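Local coordinates for protein HIAXHD3 (Humicola insolens, PDB 3ZXK) that hydrolyses alpha-L-arabinofuranosidic bonds as a family 43 glycoside hydrolase, and has served as the scaffold for engineering in an added endo-xylanase activity, at residues S6-P11 with Y302-R307; N202-V207 with E214-S219; L316-L321 with S330-W335; G363-A368 with D425-N430; T451-D456 with Y481-G486. All coordinates share one frame; numbering follows the deposited sequence.

In the fold
Contacts 1 and 2 belong to the family 43 beta-propeller, contacts 4 and 5 to the concanavalin A-like domain, and contact 3 to a loop leading into strand 334-336. Contact 2 is a buried hairpin nested along the chain inside the long loop that contact 1 closes; both rest on antiparallel backbone bonds, but contact 1 is only partly buried. Contact 4 is also buried, yet apolar in its side-chain contacts, without a hydrogen bond between its segments. Contacts 3 and 4 reach the same sheet, their nearest atoms about 8 Å apart. At the surface, contact 3 depends on one histidine bond and contact 5 on a bridging water, so directed polar links replace broad packing there.

Contact 1 (S6-P11 with Y302-R307); sequences STFTNP and YPIPVR
The Phe8 ring meets Tyr302, Pro303 and Pro305, a flat apolar group suiting a site bordered by a tyrosine CB and a proline ring. Its CE1 lies 3.6 Å from CB of Tyr302, whose backbone N sits over one ring face. A chi1 of 72° sets CG between backbone N and carbonyl carbon, starting the ring on the Tyr302 side. CE1 also lies 3.9 Å from CD of Pro305 and, in the ring plane, meets Pro303 O. CD1 of Ile304 packs on CB of Phe8. An alanine at Phe8 would probably open a gap beside Tyr302 CB and Pro305 CD.

Outward, Phe8 N donates to Tyr302 O at 2.9 Å and Tyr302 N to Phe8 O, a hydrogen-bonded antiparallel pair; Ile304 N bonds Ser6 O. Asn10 ND2 nears the Tyr302 ring edge but is bonded to Gly299 O, with OD1 held by Val277 N. The sheet of 7-9 and 301-303 ties the chain's start to its path beyond the last blade, Phe8 and Tyr302 touching strand 273-282.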
# COMPACT_ATOMS: atom_id res chain seq x y z
N SER A 6 18.14 0.15 21.47
CA SER A 6 18.68 -1.21 21.30
C SER A 6 17.62 -2.27 20.98
O SER A 6 17.96 -3.41 20.67
CB SER A 6 19.38 -1.63 22.57
OG SER A 6 18.42 -1.79 23.61
N THR A 7 16.35 -1.91 21.13
CA THR A 7 15.24 -2.80 20.81
C THR A 7 14.21 -2.06 19.97
O THR A 7 14.30 -0.83 19.78
CB THR A 7 14.55 -3.33 22.09
OG1 THR A 7 14.01 -2.22 22.81
CG2 THR A 7 15.55 -4.05 23.00
N PHE A 8 13.25 -2.80 19.44
CA PHE A 8 12.11 -2.21 18.75
C PHE A 8 10.82 -2.94 19.14
O PHE A 8 10.86 -4.07 19.64
CB PHE A 8 12.26 -2.29 17.23
CG PHE A 8 12.08 -3.67 16.68
CD1 PHE A 8 13.16 -4.56 16.66
CD2 PHE A 8 10.84 -4.09 16.16
CE1 PHE A 8 13.01 -5.85 16.16
CE2 PHE A 8 10.69 -5.38 15.65
CZ PHE A 8 11.77 -6.26 15.64
N THR A 9 9.70 -2.27 18.91
CA THR A 9 8.38 -2.83 19.15
C THR A 9 7.62 -3.09 17.84
O THR A 9 7.75 -2.34 16.86
CB THR A 9 7.55 -1.95 20.10
OG1 THR A 9 7.36 -0.66 19.51
CG2 THR A 9 8.28 -1.78 21.44
N ASN A 10 6.85 -4.16 17.82
CA ASN A 10 5.95 -4.47 16.71
C ASN A 10 4.57 -3.80 16.91
O ASN A 10 4.15 -3.66 18.06
CB ASN A 10 5.78 -5.98 16.61
CG ASN A 10 6.93 -6.65 15.86
OD1 ASN A 10 7.27 -6.25 14.75
ND2 ASN A 10 7.50 -7.68 16.47
N PRO A 11 3.88 -3.36 15.83
CA PRO A 11 4.32 -3.44 14.44
C PRO A 11 5.40 -2.40 14.11
O PRO A 11 5.52 -1.36 14.79
CB PRO A 11 3.03 -3.18 13.66
CG PRO A 11 2.28 -2.24 14.55
CD PRO A 11 2.56 -2.72 15.95
N TYR A 302 11.85 -6.97 20.21
CA TYR A 302 13.04 -7.75 19.93
C TYR A 302 14.26 -6.83 19.83
O TYR A 302 14.11 -5.61 19.67
CB TYR A 302 12.86 -8.45 18.59
CG TYR A 302 11.97 -9.65 18.59
CD1 TYR A 302 12.37 -10.86 19.18
CD2 TYR A 302 10.75 -9.62 17.91
CE1 TYR A 302 11.54 -11.99 19.14
CE2 TYR A 302 9.93 -10.75 17.85
CZ TYR A 302 10.33 -11.93 18.47
OH TYR A 302 9.53 -13.06 18.40
N PRO A 303 15.48 -7.40 19.88
CA PRO A 303 16.67 -6.57 19.63
C PRO A 303 16.64 -5.92 18.24
O PRO A 303 16.11 -6.49 17.28
CB PRO A 303 17.83 -7.57 19.71
CG PRO A 303 17.30 -8.67 20.60
CD PRO A 303 15.83 -8.79 20.23
N ILE A 304 17.23 -4.75 18.14
CA ILE A 304 17.23 -4.02 16.89
C ILE A 304 18.06 -4.82 15.85
O ILE A 304 19.13 -5.31 16.14
CB ILE A 304 17.75 -2.56 17.09
CG1 ILE A 304 17.37 -1.68 15.89
CG2 ILE A 304 19.23 -2.54 17.45
CD1 ILE A 304 15.91 -1.31 15.85
N PRO A 305 17.55 -4.99 14.62
CA PRO A 305 18.29 -5.85 13.68
C PRO A 305 19.63 -5.28 13.22
O PRO A 305 20.53 -6.04 12.86
CB PRO A 305 17.31 -6.00 12.50
CG PRO A 305 15.94 -5.80 13.15
CD PRO A 305 16.17 -4.72 14.17
N VAL A 306 19.75 -3.96 13.24
CA VAL A 306 21.01 -3.30 12.90
C VAL A 306 21.33 -2.30 13.98
O VAL A 306 20.49 -1.47 14.32
CB VAL A 306 20.94 -2.61 11.51
CG1 VAL A 306 22.20 -1.78 11.22
CG2 VAL A 306 20.77 -3.66 10.44
N ARG A 307 22.56 -2.36 14.51
CA ARG A 307 23.02 -1.50 15.60
C ARG A 307 23.68 -0.27 15.02
O ARG A 307 24.42 -0.38 14.05
CB ARG A 307 23.96 -2.25 16.57
CG ARG A 307 23.25 -3.41 17.29
CD ARG A 307 24.21 -4.51 17.78
NE ARG A 307 24.83 -5.23 16.68
CZ ARG A 307 24.27 -6.22 16.00
NH1 ARG A 307 23.03 -6.64 16.27
NH2 ARG A 307 24.95 -6.80 15.03

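Contact 2 (N202-V207 with E214-S219); sequences NYYILV and EYVLRS
Tyr204 to Val207 pair with Tyr215 to Arg218 in an antiparallel beta hairpin, the middle pair of strands in the fourth of five propeller blades. The segment axes come within 4.6 Å, their N-to-C directions 154° apart. Ile205 and Leu217 form a hydrogen-bonded pair, with Leu217 N to Ile205 O at 2.7 Å and a return bond; Val207 and Tyr215 repeat the pattern. Ser219 N donates to Tyr203 O, and a water joins Tyr203 N to Ser219 O and Asn202 OD1.

On one face the Arg218 chain lies beside Tyr204, both pointing the same way. Its CG sits over the ring 4.0 Å from the centroid, a CH-pi contact offset toward the rim, and CD is 3.5 Å from Tyr204 CE2. The polar ends are held from outside: Tyr204 OH by Gly286 O, Arg218 NH1 by Asp285 O. Val216 CG2 reaches the ring edge at Tyr204 CD2, 3.8 Å away. The bend at chi2 (79°) turns CD of Glu214 back beside Val207 O, and OE2 lies 3.4 Å from Leu206 CB.

The other face is largely apolar, as branched side chains suit: Val207 CG1 meets Leu217 CD1 at 3.9 Å, and the hydroxyls of Tyr203 and Tyr215 are bonded to Asp149 and Gln189. Tyr203 and Ile205 touch Tyr228 of strand 228-232. The Tyr204 face turns to the next blade, where Tyr262 touches Leu206 and Glu214 and Trp282 meets Tyr204 edge-to-face.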
# COMPACT_ATOMS: atom_id res chain seq x y z
N ASN A 202 21.50 -23.37 -1.35
CA ASN A 202 20.20 -24.02 -1.43
C ASN A 202 19.07 -23.10 -1.89
O ASN A 202 19.16 -21.90 -1.71
CB ASN A 202 19.84 -24.58 -0.05
CG ASN A 202 20.69 -25.76 0.35
OD1 ASN A 202 20.85 -26.72 -0.40
ND2 ASN A 202 21.23 -25.71 1.56
N TYR A 203 18.01 -23.67 -2.44
CA TYR A 203 16.85 -22.89 -2.87
C TYR A 203 15.70 -23.05 -1.90
O TYR A 203 15.34 -24.16 -1.52
CB TYR A 203 16.39 -23.30 -4.28
CG TYR A 203 17.46 -23.03 -5.31
CD1 TYR A 203 18.45 -23.97 -5.58
CD2 TYR A 203 17.51 -21.80 -5.99
CE1 TYR A 203 19.47 -23.73 -6.49
CE2 TYR A 203 18.52 -21.53 -6.92
CZ TYR A 203 19.49 -22.51 -7.18
OH TYR A 203 20.53 -22.30 -8.08
N TYR A 204 15.15 -21.92 -1.49
CA TYR A 204 14.03 -21.86 -0.58
C TYR A 204 12.89 -21.09 -1.23
O TYR A 204 13.09 -20.08 -1.93
CB TYR A 204 14.42 -21.19 0.74
CG TYR A 204 15.48 -21.93 1.53
CD1 TYR A 204 16.82 -21.80 1.22
CD2 TYR A 204 15.13 -22.78 2.60
CE1 TYR A 204 17.79 -22.47 1.93
CE2 TYR A 204 16.11 -23.44 3.34
CZ TYR A 204 17.45 -23.31 2.97
OH TYR A 204 18.46 -23.93 3.65
N ILE A 205 11.67 -21.51 -0.91
CA ILE A 205 10.49 -20.75 -1.29
C ILE A 205 9.63 -20.62 -0.04
O ILE A 205 9.36 -21.62 0.62
CB ILE A 205 9.67 -21.42 -2.44
CG1 ILE A 205 10.53 -21.55 -3.71
CG2 ILE A 205 8.41 -20.61 -2.72
CD1 ILE A 205 9.93 -22.44 -4.77
N LEU A 206 9.23 -19.41 0.30
CA LEU A 206 8.27 -19.20 1.37
C LEU A 206 6.89 -19.10 0.77
O LEU A 206 6.68 -18.38 -0.21
CB LEU A 206 8.58 -17.90 2.12
CG LEU A 206 9.18 -18.08 3.50
CD1 LEU A 206 10.58 -18.70 3.40
CD2 LEU A 206 9.20 -16.73 4.23
N VAL A 207 5.94 -19.81 1.37
CA VAL A 207 4.53 -19.74 0.95
C VAL A 207 3.62 -19.58 2.16
O VAL A 207 4.00 -19.95 3.27
CB VAL A 207 4.09 -20.99 0.12
CG1 VAL A 207 4.93 -21.16 -1.14
CG2 VAL A 207 4.18 -22.29 0.95
N GLU A 214 2.56 -19.83 7.54
CA GLU A 214 3.63 -19.69 6.56
C GLU A 214 4.46 -20.99 6.58
O GLU A 214 4.79 -21.48 7.66
CB GLU A 214 4.52 -18.51 6.91
CG GLU A 214 5.55 -18.17 5.82
CD GLU A 214 4.94 -17.38 4.65
OE1 GLU A 214 3.73 -17.09 4.68
OE2 GLU A 214 5.68 -17.05 3.69
N TYR A 215 4.74 -21.53 5.40
CA TYR A 215 5.61 -22.68 5.25
C TYR A 215 6.90 -22.28 4.59
O TYR A 215 6.94 -21.34 3.80
CB TYR A 215 4.92 -23.82 4.47
CG TYR A 215 3.58 -24.26 5.05
CD1 TYR A 215 3.41 -24.45 6.42
CD2 TYR A 215 2.50 -24.49 4.22
CE1 TYR A 215 2.19 -24.86 6.95
CE2 TYR A 215 1.27 -24.91 4.73
CZ TYR A 215 1.13 -25.09 6.10
OH TYR A 215 -0.08 -25.49 6.63
N VAL A 216 7.98 -22.94 4.98
CA VAL A 216 9.24 -22.79 4.27
C VAL A 216 9.45 -24.04 3.44
O VAL A 216 9.37 -25.16 3.95
CB VAL A 216 10.44 -22.43 5.20
CG1 VAL A 216 10.51 -23.30 6.45
CG2 VAL A 216 11.75 -22.48 4.39
N LEU A 217 9.65 -23.85 2.14
CA LEU A 217 9.96 -24.98 1.25
C LEU A 217 11.44 -24.95 0.88
O LEU A 217 11.98 -23.87 0.69
CB LEU A 217 9.14 -24.91 -0.05
CG LEU A 217 7.68 -24.49 0.07
CD1 LEU A 217 7.05 -24.46 -1.32
CD2 LEU A 217 6.96 -25.42 1.00
N ARG A 218 12.06 -26.12 0.75
CA ARG A 218 13.46 -26.22 0.34
C ARG A 218 13.59 -27.28 -0.76
O ARG A 218 12.99 -28.38 -0.67
CB ARG A 218 14.36 -26.56 1.53
CG ARG A 218 15.87 -26.46 1.23
CD ARG A 218 16.69 -26.79 2.46
NE ARG A 218 16.67 -28.23 2.72
CZ ARG A 218 17.24 -28.80 3.79
NH1 ARG A 218 17.86 -28.03 4.68
NH2 ARG A 218 17.19 -30.12 3.95
N SER A 219 14.41 -26.97 -1.76
CA SER A 219 14.56 -27.88 -2.90
C SER A 219 15.29 -29.13 -2.44
O SER A 219 16.34 -29.05 -1.80
CB SER A 219 15.38 -27.22 -4.00
OG SER A 219 15.70 -28.19 -4.99
O HOH W 1 18.37 -26.67 -2.35

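Contact 3 (L316-L321 with S330-W335); sequences LASTDL and SEHWEW
The imidazole of His332 meets Leu316, Ala317 and Ser318 around one end of its ring. At the ring edge, in the plane, lies the carbonyl O of Leu316. Ser318 OG and the carbonyl carbon of Ala317 approach obliquely, OG being 3.2 Å from CE1 of His332. The side chain also touches Arg374 of strand 372-375 and Pro55 of strand 54-58.

NE2 of His332 donates to Leu316 O over 2.8 Å, with an N-H...O angle of 154°. The hydrogen bond arrives from above the carbonyl plane, 38° out of it. His332 CG is anti to its own carbonyl carbon (chi1 -60°), which starts the ring off on the side of Leu316 and Ser318. A histidine suits the place because its ring carries an N-H at NE2, out at the end where the Leu316 carbonyl lies. Nearby, Leu316 CD1 makes a looser touch on Ser330 CB, 4.3 Å away.

Ser330 OG accepts from His332 N at 3.2 Å, an ST turn at the start of a type I turn, and Ala317 to Asp320 form a second type I turn. Ser318 OG is bonded to Glu15 OE2.

The peptide between Leu316 and Ala317 is gripped at both ends, since Ala317 N donates to Asp320 OD2 at 2.8 Å. That carboxylate would probably polarise the peptide and make Leu316 O a stronger acceptor for the histidine.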
# COMPACT_ATOMS: atom_id res chain seq x y z
N LEU A 316 9.28 14.02 2.82
CA LEU A 316 8.36 14.27 3.92
C LEU A 316 8.03 12.99 4.69
O LEU A 316 7.75 11.95 4.07
CB LEU A 316 7.08 14.91 3.37
CG LEU A 316 7.20 16.32 2.79
CD1 LEU A 316 5.85 16.75 2.20
CD2 LEU A 316 7.69 17.32 3.84
N ALA A 317 8.07 13.06 6.03
CA ALA A 317 7.56 11.94 6.85
C ALA A 317 6.04 11.86 6.84
O ALA A 317 5.38 12.84 6.50
CB ALA A 317 8.06 12.06 8.27
N SER A 318 5.49 10.72 7.25
CA SER A 318 4.02 10.52 7.23
C SER A 318 3.24 11.62 7.94
O SER A 318 2.14 11.97 7.52
CB SER A 318 3.64 9.18 7.86
OG SER A 318 4.17 8.09 7.13
N THR A 319 3.79 12.14 9.03
CA THR A 319 3.09 13.12 9.86
C THR A 319 3.54 14.56 9.58
O THR A 319 3.07 15.49 10.23
CB THR A 319 3.26 12.81 11.37
OG1 THR A 319 4.65 12.66 11.68
CG2 THR A 319 2.51 11.52 11.77
N ASP A 320 4.44 14.74 8.61
CA ASP A 320 4.89 16.09 8.24
C ASP A 320 3.81 16.86 7.49
O ASP A 320 3.14 16.30 6.61
CB ASP A 320 6.14 16.01 7.35
CG ASP A 320 7.42 15.67 8.13
OD1 ASP A 320 7.37 15.66 9.38
OD2 ASP A 320 8.47 15.42 7.49
N LEU A 321 3.69 18.15 7.79
CA LEU A 321 2.86 19.04 7.00
C LEU A 321 3.28 18.99 5.53
O LEU A 321 4.46 19.14 5.21
CB LEU A 321 2.96 20.47 7.55
CG LEU A 321 2.30 21.60 6.76
CD1 LEU A 321 0.79 21.45 6.80
CD2 LEU A 321 2.69 22.98 7.29
N SER A 330 4.71 13.96 -2.88
CA SER A 330 5.43 13.09 -1.96
C SER A 330 5.02 11.63 -2.21
O SER A 330 3.99 11.34 -2.85
CB SER A 330 5.10 13.48 -0.51
OG SER A 330 3.96 12.78 -0.09
N GLU A 331 5.80 10.71 -1.65
CA GLU A 331 5.60 9.30 -1.91
C GLU A 331 4.41 8.75 -1.14
O GLU A 331 4.03 7.61 -1.32
CB GLU A 331 6.89 8.54 -1.56
CG GLU A 331 8.02 8.78 -2.56
CD GLU A 331 7.61 8.31 -3.95
OE1 GLU A 331 7.08 7.17 -4.06
OE2 GLU A 331 7.80 9.06 -4.93
N HIS A 332 3.78 9.59 -0.31
CA HIS A 332 2.62 9.13 0.47
C HIS A 332 1.30 9.14 -0.30
O HIS A 332 0.34 8.46 0.09
CB HIS A 332 2.44 9.98 1.73
CG HIS A 332 3.61 9.91 2.65
ND1 HIS A 332 3.83 8.88 3.49
CD2 HIS A 332 4.68 10.78 2.82
CE1 HIS A 332 4.97 9.07 4.15
NE2 HIS A 332 5.50 10.24 3.73
N TRP A 333 1.23 9.88 -1.41
CA TRP A 333 -0.05 10.05 -2.11
C TRP A 333 -0.23 9.09 -3.24
O TRP A 333 0.72 8.80 -3.99
CB TRP A 333 -0.14 11.44 -2.68
CG TRP A 333 -0.14 12.53 -1.65
CD1 TRP A 333 0.89 13.41 -1.34
CD2 TRP A 333 -1.27 12.92 -0.81
NE1 TRP A 333 0.48 14.31 -0.36
CE2 TRP A 333 -0.80 14.04 0.01
CE3 TRP A 333 -2.56 12.46 -0.63
CZ2 TRP A 333 -1.64 14.68 0.93
CZ3 TRP A 333 -3.39 13.10 0.29
CH2 TRP A 333 -2.93 14.19 1.06
N GLU A 334 -1.47 8.60 -3.36
CA GLU A 334 -1.87 7.77 -4.49
C GLU A 334 -3.29 8.09 -4.87
O GLU A 334 -4.17 8.23 -4.00
CB GLU A 334 -1.79 6.27 -4.14
CG GLU A 334 -0.38 5.71 -3.88
CD GLU A 334 -0.32 4.42 -3.09
OE1 GLU A 334 -1.37 3.77 -2.81
OE2 GLU A 334 0.81 4.01 -2.73
N TRP A 335 -3.54 8.19 -6.16
CA TRP A 335 -4.89 8.44 -6.65
C TRP A 335 -5.72 7.18 -6.62
O TRP A 335 -5.16 6.09 -6.71
CB TRP A 335 -4.82 8.89 -8.09
CG TRP A 335 -4.04 10.14 -8.36
CD1 TRP A 335 -2.74 10.24 -8.84
CD2 TRP A 335 -4.53 11.51 -8.26
NE1 TRP A 335 -2.39 11.57 -9.00
CE2 TRP A 335 -3.42 12.37 -8.66
CE3 TRP A 335 -5.74 12.09 -7.83
CZ2 TRP A 335 -3.55 13.75 -8.68
CZ3 TRP A 335 -5.85 13.48 -7.85
CH2 TRP A 335 -4.77 14.30 -8.27

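Contact 4 (G363-A368 with D425-N430); sequences GDLFAA and DDLRLN
Phe366 gives up more surface here than any other residue, wedged between Leu429 over one ring face and the backbone at Leu427 and Arg428 along its edge. Phe366 CG is anti to its carbonyl carbon (chi1 -61°), which starts the ring off on the strand side. CG of Leu429 stands 3.9 Å from the centroid of Phe366 and 2° off the ring normal, a CH-pi contact over the centre. The CD2 branch lies over the rim, 3.7 Å from Phe366 CG. Leucine suits the place because CG and CD2 can both lie against the ring face. At the edge, CE2 of Phe366 comes to 3.6 Å from Arg428 N, in the ring plane. Leu427 adds CB, 4.0 Å from the same CE2, and sends CD1 across to Leu365 CD2, the two leucines crossing at about a right angle.

Asp364 OD1 accepts from Phe366 N at 3.0 Å, an Asx turn leading into the 3-10 segment 365-367. An alanine at Phe366 would probably leave Leu429 without the ring its CG covers.

Loop 363-368 thereby packs on strand 418-429, with Leu365 reaching on to strands 406-415 and 509-516 of the same sheet. Thr75, in a loop of the propeller part, touches both Phe366 and Leu429.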
# COMPACT_ATOMS: atom_id res chain seq x y z
N GLY A 363 -23.18 11.48 -9.80
CA GLY A 363 -23.73 11.57 -8.43
C GLY A 363 -23.00 10.64 -7.46
O GLY A 363 -23.29 10.63 -6.26
N ASP A 364 -22.03 9.91 -7.99
CA ASP A 364 -21.44 8.76 -7.27
C ASP A 364 -19.96 9.04 -7.01
O ASP A 364 -19.16 8.98 -7.93
CB ASP A 364 -21.62 7.53 -8.17
CG ASP A 364 -21.17 6.23 -7.53
OD1 ASP A 364 -20.56 6.25 -6.44
OD2 ASP A 364 -21.44 5.15 -8.14
N LEU A 365 -19.58 9.29 -5.74
CA LEU A 365 -18.15 9.48 -5.41
C LEU A 365 -17.25 8.35 -5.95
O LEU A 365 -16.14 8.59 -6.37
CB LEU A 365 -17.95 9.60 -3.89
CG LEU A 365 -16.50 9.86 -3.42
CD1 LEU A 365 -15.82 11.10 -4.00
CD2 LEU A 365 -16.48 9.95 -1.90
N PHE A 366 -17.75 7.11 -5.97
CA PHE A 366 -16.89 6.01 -6.44
C PHE A 366 -16.63 6.04 -7.94
O PHE A 366 -15.71 5.35 -8.43
CB PHE A 366 -17.48 4.64 -6.06
CG PHE A 366 -17.61 4.43 -4.59
CD1 PHE A 366 -16.48 4.29 -3.78
CD2 PHE A 366 -18.87 4.39 -4.00
CE1 PHE A 366 -16.60 4.09 -2.41
CE2 PHE A 366 -19.01 4.19 -2.63
CZ PHE A 366 -17.88 4.05 -1.84
N ALA A 367 -17.41 6.83 -8.69
CA ALA A 367 -17.17 6.97 -10.11
C ALA A 367 -16.28 8.17 -10.41
O ALA A 367 -15.89 8.36 -11.55
CB ALA A 367 -18.48 7.10 -10.86
N ALA A 368 -15.97 8.98 -9.40
CA ALA A 368 -15.22 10.24 -9.65
C ALA A 368 -13.75 9.99 -9.88
O ALA A 368 -13.13 9.33 -9.06
CB ALA A 368 -15.39 11.24 -8.51
N ASP A 425 -22.85 10.23 4.64
CA ASP A 425 -22.49 8.87 4.98
C ASP A 425 -23.25 7.89 4.09
O ASP A 425 -23.86 8.30 3.11
CB ASP A 425 -22.67 8.61 6.49
CG ASP A 425 -24.13 8.69 6.96
OD1 ASP A 425 -25.07 8.89 6.16
OD2 ASP A 425 -24.34 8.51 8.19
N ASP A 426 -23.18 6.60 4.40
CA ASP A 426 -23.84 5.55 3.60
C ASP A 426 -23.41 5.53 2.13
O ASP A 426 -24.22 5.27 1.24
CB ASP A 426 -25.36 5.64 3.72
CG ASP A 426 -26.05 4.38 3.21
OD1 ASP A 426 -25.56 3.26 3.51
OD2 ASP A 426 -27.09 4.51 2.50
N LEU A 427 -22.13 5.79 1.89
CA LEU A 427 -21.53 5.57 0.57
C LEU A 427 -21.00 4.15 0.56
O LEU A 427 -20.12 3.81 1.35
CB LEU A 427 -20.37 6.55 0.35
CG LEU A 427 -20.64 8.06 0.32
CD1 LEU A 427 -19.39 8.86 0.66
CD2 LEU A 427 -21.19 8.43 -1.05
N ARG A 428 -21.55 3.30 -0.29
CA ARG A 428 -21.23 1.87 -0.22
C ARG A 428 -21.06 1.25 -1.59
O ARG A 428 -21.88 1.49 -2.49
CB ARG A 428 -22.34 1.09 0.50
CG ARG A 428 -22.54 1.45 1.96
CD ARG A 428 -23.61 0.59 2.62
NE ARG A 428 -24.95 0.80 2.10
CZ ARG A 428 -25.63 -0.08 1.36
NH1 ARG A 428 -25.09 -1.24 1.02
NH2 ARG A 428 -26.86 0.21 0.94
N LEU A 429 -20.03 0.41 -1.72
CA LEU A 429 -19.90 -0.54 -2.84
C LEU A 429 -20.43 -1.88 -2.39
O LEU A 429 -20.27 -2.24 -1.22
CB LEU A 429 -18.43 -0.74 -3.21
CG LEU A 429 -17.69 0.44 -3.82
CD1 LEU A 429 -16.22 0.11 -4.05
CD2 LEU A 429 -18.39 0.89 -5.11
N ASN A 430 -20.99 -2.64 -3.32
CA ASN A 430 -21.40 -4.01 -3.07
C ASN A 430 -20.16 -4.91 -3.18
O ASN A 430 -19.50 -4.90 -4.21
CB ASN A 430 -22.42 -4.39 -4.14
CG ASN A 430 -23.05 -5.76 -3.94
OD1 ASN A 430 -22.60 -6.59 -3.15
ND2 ASN A 430 -24.12 -5.99 -4.68

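Contact 5 (T451-D456 with Y481-G486); sequences TNAQQD and YSIDGG
Asp456 and Gly485 meet through the carboxylate. From CB the chain turns so that CG is anti to the backbone N (chi1 -162°), and at CG it splits. OD2 lies 3.6 Å from CA of Gly485 and also accepts from Trp458 NE1, whereas OD1 forms salt bridges to Arg386 and Lys527. Two basic partners would probably favour the charged carboxylate.

A water completes the link, donating to Asp456 OD2 at 3.0 Å and to Asp456 O, and accepting from Gly485 N at 2.7 Å. Glycine suits that position because its phi is positive (68°). Gly486 N donates to Ser482 OG at 2.9 Å, bracing the turn. Beside this polar link, Ala453 CB touches Ile483 CG2 at 4.2 Å, a light apolar contact in which alanine's small size lets the helix lie near the turn.

Here the short helix 451-455, which carries the chain between the two sheets of the concanavalin A-like sandwich, meets the hairpin turn following strand 476-482, at the surface, far from the centre of the chain.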
# COMPACT_ATOMS: atom_id res chain seq x y z
N THR A 451 -17.51 34.05 0.99
CA THR A 451 -16.28 33.99 0.20
C THR A 451 -15.03 33.90 1.06
O THR A 451 -14.10 33.16 0.73
CB THR A 451 -16.16 35.15 -0.81
OG1 THR A 451 -16.07 36.40 -0.12
CG2 THR A 451 -17.37 35.15 -1.76
N ASN A 452 -15.01 34.63 2.18
CA ASN A 452 -13.85 34.60 3.08
C ASN A 452 -13.61 33.22 3.70
O ASN A 452 -12.47 32.75 3.75
CB ASN A 452 -13.98 35.68 4.16
CG ASN A 452 -13.69 37.06 3.62
OD1 ASN A 452 -12.75 37.25 2.85
ND2 ASN A 452 -14.51 38.04 4.01
N ALA A 453 -14.69 32.58 4.13
CA ALA A 453 -14.63 31.22 4.64
C ALA A 453 -14.21 30.26 3.54
O ALA A 453 -13.43 29.32 3.78
CB ALA A 453 -15.98 30.81 5.20
N GLN A 454 -14.73 30.47 2.32
CA GLN A 454 -14.40 29.59 1.20
C GLN A 454 -12.93 29.60 0.87
O GLN A 454 -12.39 28.60 0.42
CB GLN A 454 -15.21 29.95 -0.05
CG GLN A 454 -16.69 29.64 0.09
CD GLN A 454 -17.46 30.18 -1.08
OE1 GLN A 454 -16.97 30.17 -2.20
NE2 GLN A 454 -18.67 30.68 -0.83
N GLN A 455 -12.29 30.74 1.10
CA GLN A 455 -10.87 30.88 0.74
C GLN A 455 -9.98 30.06 1.69
O GLN A 455 -8.86 29.73 1.33
CB GLN A 455 -10.47 32.36 0.69
CG GLN A 455 -9.08 32.68 0.11
CD GLN A 455 -7.94 32.43 1.09
OE1 GLN A 455 -8.08 32.64 2.30
NE2 GLN A 455 -6.81 31.95 0.57
N ASP A 456 -10.50 29.68 2.86
CA ASP A 456 -9.68 28.94 3.82
C ASP A 456 -10.55 28.07 4.71
O ASP A 456 -10.92 28.46 5.81
CB ASP A 456 -8.83 29.88 4.66
CG ASP A 456 -7.67 29.18 5.34
OD1 ASP A 456 -6.94 28.43 4.65
OD2 ASP A 456 -7.46 29.40 6.56
N TYR A 481 -15.04 20.59 11.00
CA TYR A 481 -14.60 21.65 10.12
C TYR A 481 -14.15 22.85 10.92
O TYR A 481 -14.55 23.00 12.07
CB TYR A 481 -15.72 22.07 9.14
CG TYR A 481 -16.90 22.74 9.83
CD1 TYR A 481 -16.94 24.13 10.04
CD2 TYR A 481 -17.98 21.99 10.29
CE1 TYR A 481 -18.00 24.73 10.70
CE2 TYR A 481 -19.07 22.60 10.91
CZ TYR A 481 -19.07 23.97 11.13
OH TYR A 481 -20.15 24.58 11.75
N SER A 482 -13.30 23.65 10.29
CA SER A 482 -12.91 24.97 10.78
C SER A 482 -13.04 26.01 9.69
O SER A 482 -12.55 25.83 8.57
CB SER A 482 -11.48 24.99 11.33
OG SER A 482 -11.12 26.31 11.71
N ILE A 483 -13.68 27.11 10.04
CA ILE A 483 -13.71 28.27 9.17
C ILE A 483 -13.07 29.48 9.87
O ILE A 483 -13.36 30.63 9.55
CB ILE A 483 -15.14 28.58 8.67
CG1 ILE A 483 -16.12 28.67 9.83
CG2 ILE A 483 -15.60 27.49 7.70
CD1 ILE A 483 -17.31 29.57 9.57
N ASP A 484 -12.19 29.20 10.83
CA ASP A 484 -11.41 30.26 11.45
C ASP A 484 -9.91 29.93 11.46
O ASP A 484 -9.22 30.11 12.46
CB ASP A 484 -11.95 30.62 12.84
CG ASP A 484 -11.71 29.54 13.87
OD1 ASP A 484 -11.36 28.39 13.52
OD2 ASP A 484 -11.85 29.86 15.06
N GLY A 485 -9.41 29.45 10.32
CA GLY A 485 -7.99 29.19 10.15
C GLY A 485 -7.44 28.05 10.99
O GLY A 485 -6.25 28.02 11.30
N GLY A 486 -8.30 27.10 11.36
CA GLY A 486 -7.89 25.92 12.12
C GLY A 486 -7.78 26.16 13.61
O GLY A 486 -7.27 25.31 14.34
O HOH W 2 -10.15 30.03 7.83